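Long-range contacts in galactitol-1-phosphate 5-dehydrogenase (Escherichia coli, PDB 4UEJ), which oxidises galactitol 1-phosphate to D-tagatose 6-phosphate with NAD(+), as a zinc-containing dehydrogenase of the alcohol dehydrogenase family: residues F129-M135 and S303-T307; N6-V12 and I45-G49. One frame throughout, in Å; residues are numbered along the deposited sequence.

From the N terminus, the chain forms the hairpin of strands 2-7 and 11-16, then runs through strand 27-36 and zinc ligand Cys38 to helix 41-46, whose end closes a 32-residue loop in contact 2. His59, a second catalytic zinc ligand, and the four-cysteine zinc site follow before contact 1 opens at strand 128-130. Its 167-residue loop takes in the whole parallel Rossmann sheet and closes on helix 297-307. The loops lie in series, neither nesting nor crossing. The contact centres, about 34 Å apart, lie on opposite sides of the chain's centre: contact 2 ties the hairpin turn to the end of helix 41-46, contact 1 the end of strand 128-130 to helix 297-307.

Contact 1 (F129-M135 and S303-T307); sequences FALPTDM and SRLLT
This is a small, mainly apolar contact between the end of strand 128-130, with its following turn, and the last residues of helix 297-307; it buries 230 Å² and has no direct hydrogen bond across it. After extended Phe129 and Ala130, a type I turn from Pro132 to Met135 (Met135 N to Pro132 O, 3.1 Å) brings the CA atoms of Met135 and Thr307 to 6.9 Å. Met135, extended with chi1 and chi2 both t, then bends at chi3 (m) so that its CE lies 3.9 Å from each of Ser303 OG, Leu306 CB and Thr307 CG2. Pro132 sits alongside, CG 3.7 Å from Thr307 CG2 and CD 3.4 Å from Ser303 OG. The t rotamer of Phe129 sets its ring edge-on to Ser303, CE2 to CB 4.0 Å. A water joins Ala130 O (2.7 Å) to Ser303 OG (2.9 Å). Leu306 packs on helix 143-155, and Leu305 on Rossmann helix 171-182, consistent with a catalytic-domain helix bordering the coenzyme domain, as in zinc-containing alcohol dehydrogenases.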
# COMPACT_ATOMS: atom_id res chain seq x y z
N PHE A 129 -24.46 8.05 19.06
CA PHE A 129 -24.05 6.75 19.58
C PHE A 129 -24.17 6.81 21.09
O PHE A 129 -23.54 7.63 21.73
CB PHE A 129 -22.62 6.45 19.13
CG PHE A 129 -22.00 5.24 19.77
CD1 PHE A 129 -22.21 3.97 19.23
CD2 PHE A 129 -21.15 5.37 20.86
CE1 PHE A 129 -21.61 2.86 19.80
CE2 PHE A 129 -20.55 4.26 21.43
CZ PHE A 129 -20.79 3.00 20.90
N ALA A 130 -25.02 5.95 21.64
CA ALA A 130 -25.35 6.01 23.06
C ALA A 130 -24.16 5.62 23.92
O ALA A 130 -23.51 4.61 23.66
CB ALA A 130 -26.54 5.12 23.37
N LEU A 131 -23.90 6.41 24.96
CA LEU A 131 -22.82 6.15 25.91
C LEU A 131 -23.34 5.36 27.11
O LEU A 131 -24.51 5.48 27.47
CB LEU A 131 -22.20 7.47 26.39
CG LEU A 131 -21.83 8.47 25.30
CD1 LEU A 131 -21.26 9.75 25.90
CD2 LEU A 131 -20.84 7.83 24.39
N PRO A 132 -22.46 4.58 27.74
CA PRO A 132 -22.82 3.99 29.03
C PRO A 132 -23.17 5.09 30.02
O PRO A 132 -22.55 6.16 29.99
CB PRO A 132 -21.55 3.25 29.45
CG PRO A 132 -20.79 3.03 28.19
CD PRO A 132 -21.10 4.22 27.32
N THR A 133 -24.15 4.85 30.87
CA THR A 133 -24.65 5.88 31.77
C THR A 133 -23.62 6.34 32.80
O THR A 133 -23.71 7.45 33.32
CB THR A 133 -25.93 5.41 32.50
OG1 THR A 133 -25.67 4.17 33.17
CG2 THR A 133 -27.08 5.22 31.52
N ASP A 134 -22.64 5.49 33.09
CA ASP A 134 -21.62 5.83 34.08
C ASP A 134 -20.40 6.51 33.46
O ASP A 134 -19.47 6.91 34.16
CB ASP A 134 -21.18 4.57 34.85
CG ASP A 134 -20.36 3.61 34.00
OD1 ASP A 134 -20.50 3.61 32.76
OD2 ASP A 134 -19.56 2.84 34.58
N MET A 135 -20.40 6.66 32.14
CA MET A 135 -19.28 7.31 31.48
C MET A 135 -19.34 8.82 31.67
O MET A 135 -20.35 9.45 31.35
CB MET A 135 -19.25 6.97 29.99
CG MET A 135 -18.18 7.70 29.22
SD MET A 135 -18.08 7.24 27.47
CE MET A 135 -17.58 5.52 27.57
N SER A 303 -15.84 2.49 23.18
CA SER A 303 -16.63 2.64 24.38
C SER A 303 -16.17 1.65 25.45
O SER A 303 -15.99 2.00 26.61
CB SER A 303 -18.11 2.45 24.08
OG SER A 303 -18.86 2.69 25.25
N ARG A 304 -15.94 0.41 25.04
CA ARG A 304 -15.57 -0.62 26.00
C ARG A 304 -14.20 -0.39 26.61
O ARG A 304 -14.04 -0.52 27.82
CB ARG A 304 -15.63 -1.99 25.34
CG ARG A 304 -17.05 -2.38 25.01
CD ARG A 304 -17.09 -3.60 24.11
NE ARG A 304 -18.47 -4.01 23.87
CZ ARG A 304 -18.82 -5.13 23.24
NH1 ARG A 304 -17.88 -5.96 22.78
NH2 ARG A 304 -20.10 -5.42 23.08
N LEU A 305 -13.23 -0.03 25.78
CA LEU A 305 -11.88 0.25 26.27
C LEU A 305 -11.91 1.39 27.29
O LEU A 305 -11.21 1.36 28.30
CB LEU A 305 -10.93 0.59 25.12
CG LEU A 305 -10.62 -0.61 24.21
CD1 LEU A 305 -9.78 -0.15 23.04
CD2 LEU A 305 -9.91 -1.70 24.99
N LEU A 306 -12.73 2.40 27.01
CA LEU A 306 -12.88 3.51 27.95
C LEU A 306 -13.48 3.03 29.26
O LEU A 306 -13.00 3.36 30.34
CB LEU A 306 -13.76 4.61 27.33
CG LEU A 306 -13.07 5.55 26.34
CD1 LEU A 306 -14.10 6.36 25.53
CD2 LEU A 306 -12.13 6.48 27.07
N THR A 307 -14.54 2.24 29.18
CA THR A 307 -15.21 1.83 30.40
C THR A 307 -14.32 0.91 31.21
O THR A 307 -14.39 0.90 32.43
CB THR A 307 -16.54 1.13 30.10
OG1 THR A 307 -16.30 -0.08 29.38
CG2 THR A 307 -17.41 2.02 29.28
O HOH W 1 -21.65 2.71 24.35

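Contact 2 (N6-V12 and I45-G49); sequences NDTDGIV and IFKNG
Asn6, on strand 2-7, points its side chain at the end of helix 41-46, with OD1 3.6 Å from Ile45 CG2. Asp7 N bonds to Ile11 O (2.9 Å) across the hairpin, while Asp7 OD1 accepts from Thr8 N (2.7 Å). A water within hydrogen-bonding reach of both Asp7 O (2.9 Å) and Ile45 O (2.7 Å) bridges the two carbonyls. Thr8 is extended (-51/142), with CG2 3.4 Å from Asn48 OD1 and the two CA atoms 6.0 Å apart. Asp9 then turns to positive phi (67/33) and forms a reciprocal pair: Asp9 N donates to Asn48 OD1 (2.8 Å, 166°) and Asn48 ND2 to Asp9 OD1 (3.2 Å, 162°). Asn48, itself left-handed (46/42), uses chi1 m for this. Here the hairpin turn packs on the end of helix 41-46 in the GroES-like catalytic domain, whose zinc ligands Cys38 and His59 flank that helix in sequence. Gly10 is also left-handed (79/23); its CA makes a CA-H...O contact with Ile45 O (3.1 Å) and lies 4.3 Å from Phe46 CD1, where a CB would be tight. Val12, chi1 t, brings CG2 to 4.0 Å from Ile45 CG2, and both side chains touch Val330 of helix 323-333.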
# COMPACT_ATOMS: atom_id res chain seq x y z
N ASN A 6 -16.16 30.02 12.05
CA ASN A 6 -14.93 30.37 11.35
C ASN A 6 -15.22 30.96 9.99
O ASN A 6 -16.06 30.45 9.25
CB ASN A 6 -14.04 29.14 11.18
CG ASN A 6 -13.80 28.43 12.48
OD1 ASN A 6 -12.93 28.82 13.26
ND2 ASN A 6 -14.58 27.39 12.74
N ASP A 7 -14.53 32.05 9.66
CA ASP A 7 -14.67 32.64 8.34
C ASP A 7 -13.35 32.60 7.59
O ASP A 7 -12.32 32.21 8.14
CB ASP A 7 -15.19 34.07 8.43
CG ASP A 7 -16.13 34.41 7.30
OD1 ASP A 7 -15.68 34.44 6.13
OD2 ASP A 7 -17.33 34.63 7.57
N THR A 8 -13.40 33.00 6.32
CA THR A 8 -12.23 33.01 5.45
C THR A 8 -11.05 33.72 6.10
O THR A 8 -11.23 34.70 6.82
CB THR A 8 -12.57 33.69 4.10
OG1 THR A 8 -13.68 33.02 3.49
CG2 THR A 8 -11.38 33.66 3.15
N ASP A 9 -9.85 33.19 5.86
CA ASP A 9 -8.59 33.79 6.30
C ASP A 9 -8.41 33.81 7.81
O ASP A 9 -7.80 34.74 8.36
CB ASP A 9 -8.47 35.22 5.75
CG ASP A 9 -8.35 35.25 4.24
OD1 ASP A 9 -7.59 34.43 3.68
OD2 ASP A 9 -9.03 36.08 3.61
N GLY A 10 -8.93 32.79 8.49
CA GLY A 10 -8.59 32.54 9.87
C GLY A 10 -9.27 33.40 10.92
O GLY A 10 -8.76 33.54 12.03
N ILE A 11 -10.42 33.97 10.59
CA ILE A 11 -11.15 34.75 11.59
C ILE A 11 -12.10 33.84 12.36
O ILE A 11 -12.88 33.09 11.78
CB ILE A 11 -11.93 35.93 10.95
CG1 ILE A 11 -11.01 37.14 10.77
CG2 ILE A 11 -13.08 36.35 11.84
CD1 ILE A 11 -9.96 36.98 9.70
N VAL A 12 -11.98 33.88 13.69
CA VAL A 12 -12.83 33.09 14.57
C VAL A 12 -13.76 34.00 15.36
O VAL A 12 -13.32 34.96 16.01
CB VAL A 12 -11.99 32.24 15.55
CG1 VAL A 12 -12.88 31.58 16.59
CG2 VAL A 12 -11.19 31.19 14.79
N ILE A 45 -9.65 26.10 9.46
CA ILE A 45 -9.72 27.39 10.12
C ILE A 45 -8.74 28.38 9.51
O ILE A 45 -9.10 29.53 9.21
CB ILE A 45 -9.42 27.25 11.63
CG1 ILE A 45 -10.43 26.30 12.28
CG2 ILE A 45 -9.46 28.61 12.31
CD1 ILE A 45 -10.05 25.87 13.68
N PHE A 46 -7.51 27.94 9.29
CA PHE A 46 -6.46 28.88 8.95
C PHE A 46 -6.01 28.85 7.49
O PHE A 46 -5.42 29.83 7.01
CB PHE A 46 -5.25 28.64 9.86
CG PHE A 46 -5.54 28.91 11.31
CD1 PHE A 46 -5.49 30.20 11.80
CD2 PHE A 46 -5.89 27.88 12.16
CE1 PHE A 46 -5.77 30.46 13.13
CE2 PHE A 46 -6.17 28.13 13.49
CZ PHE A 46 -6.11 29.42 13.98
N LYS A 47 -6.26 27.75 6.79
CA LYS A 47 -5.73 27.57 5.44
C LYS A 47 -6.81 27.56 4.37
O LYS A 47 -6.61 26.98 3.30
CB LYS A 47 -4.90 26.28 5.32
CG LYS A 47 -3.65 26.19 6.19
CD LYS A 47 -3.26 27.53 6.81
CE LYS A 47 -2.07 28.21 6.18
NZ LYS A 47 -1.97 29.60 6.73
N ASN A 48 -7.93 28.20 4.67
CA ASN A 48 -9.09 28.22 3.78
C ASN A 48 -9.40 26.83 3.23
O ASN A 48 -9.71 26.67 2.05
CB ASN A 48 -8.86 29.22 2.65
CG ASN A 48 -8.88 30.66 3.13
OD1 ASN A 48 -9.50 30.97 4.15
ND2 ASN A 48 -8.20 31.54 2.40
N GLY A 49 -9.33 25.82 4.11
CA GLY A 49 -9.50 24.44 3.71
C GLY A 49 -10.88 23.86 3.99
O GLY A 49 -11.11 22.67 3.81
O HOH W 2 -11.31 30.58 10.27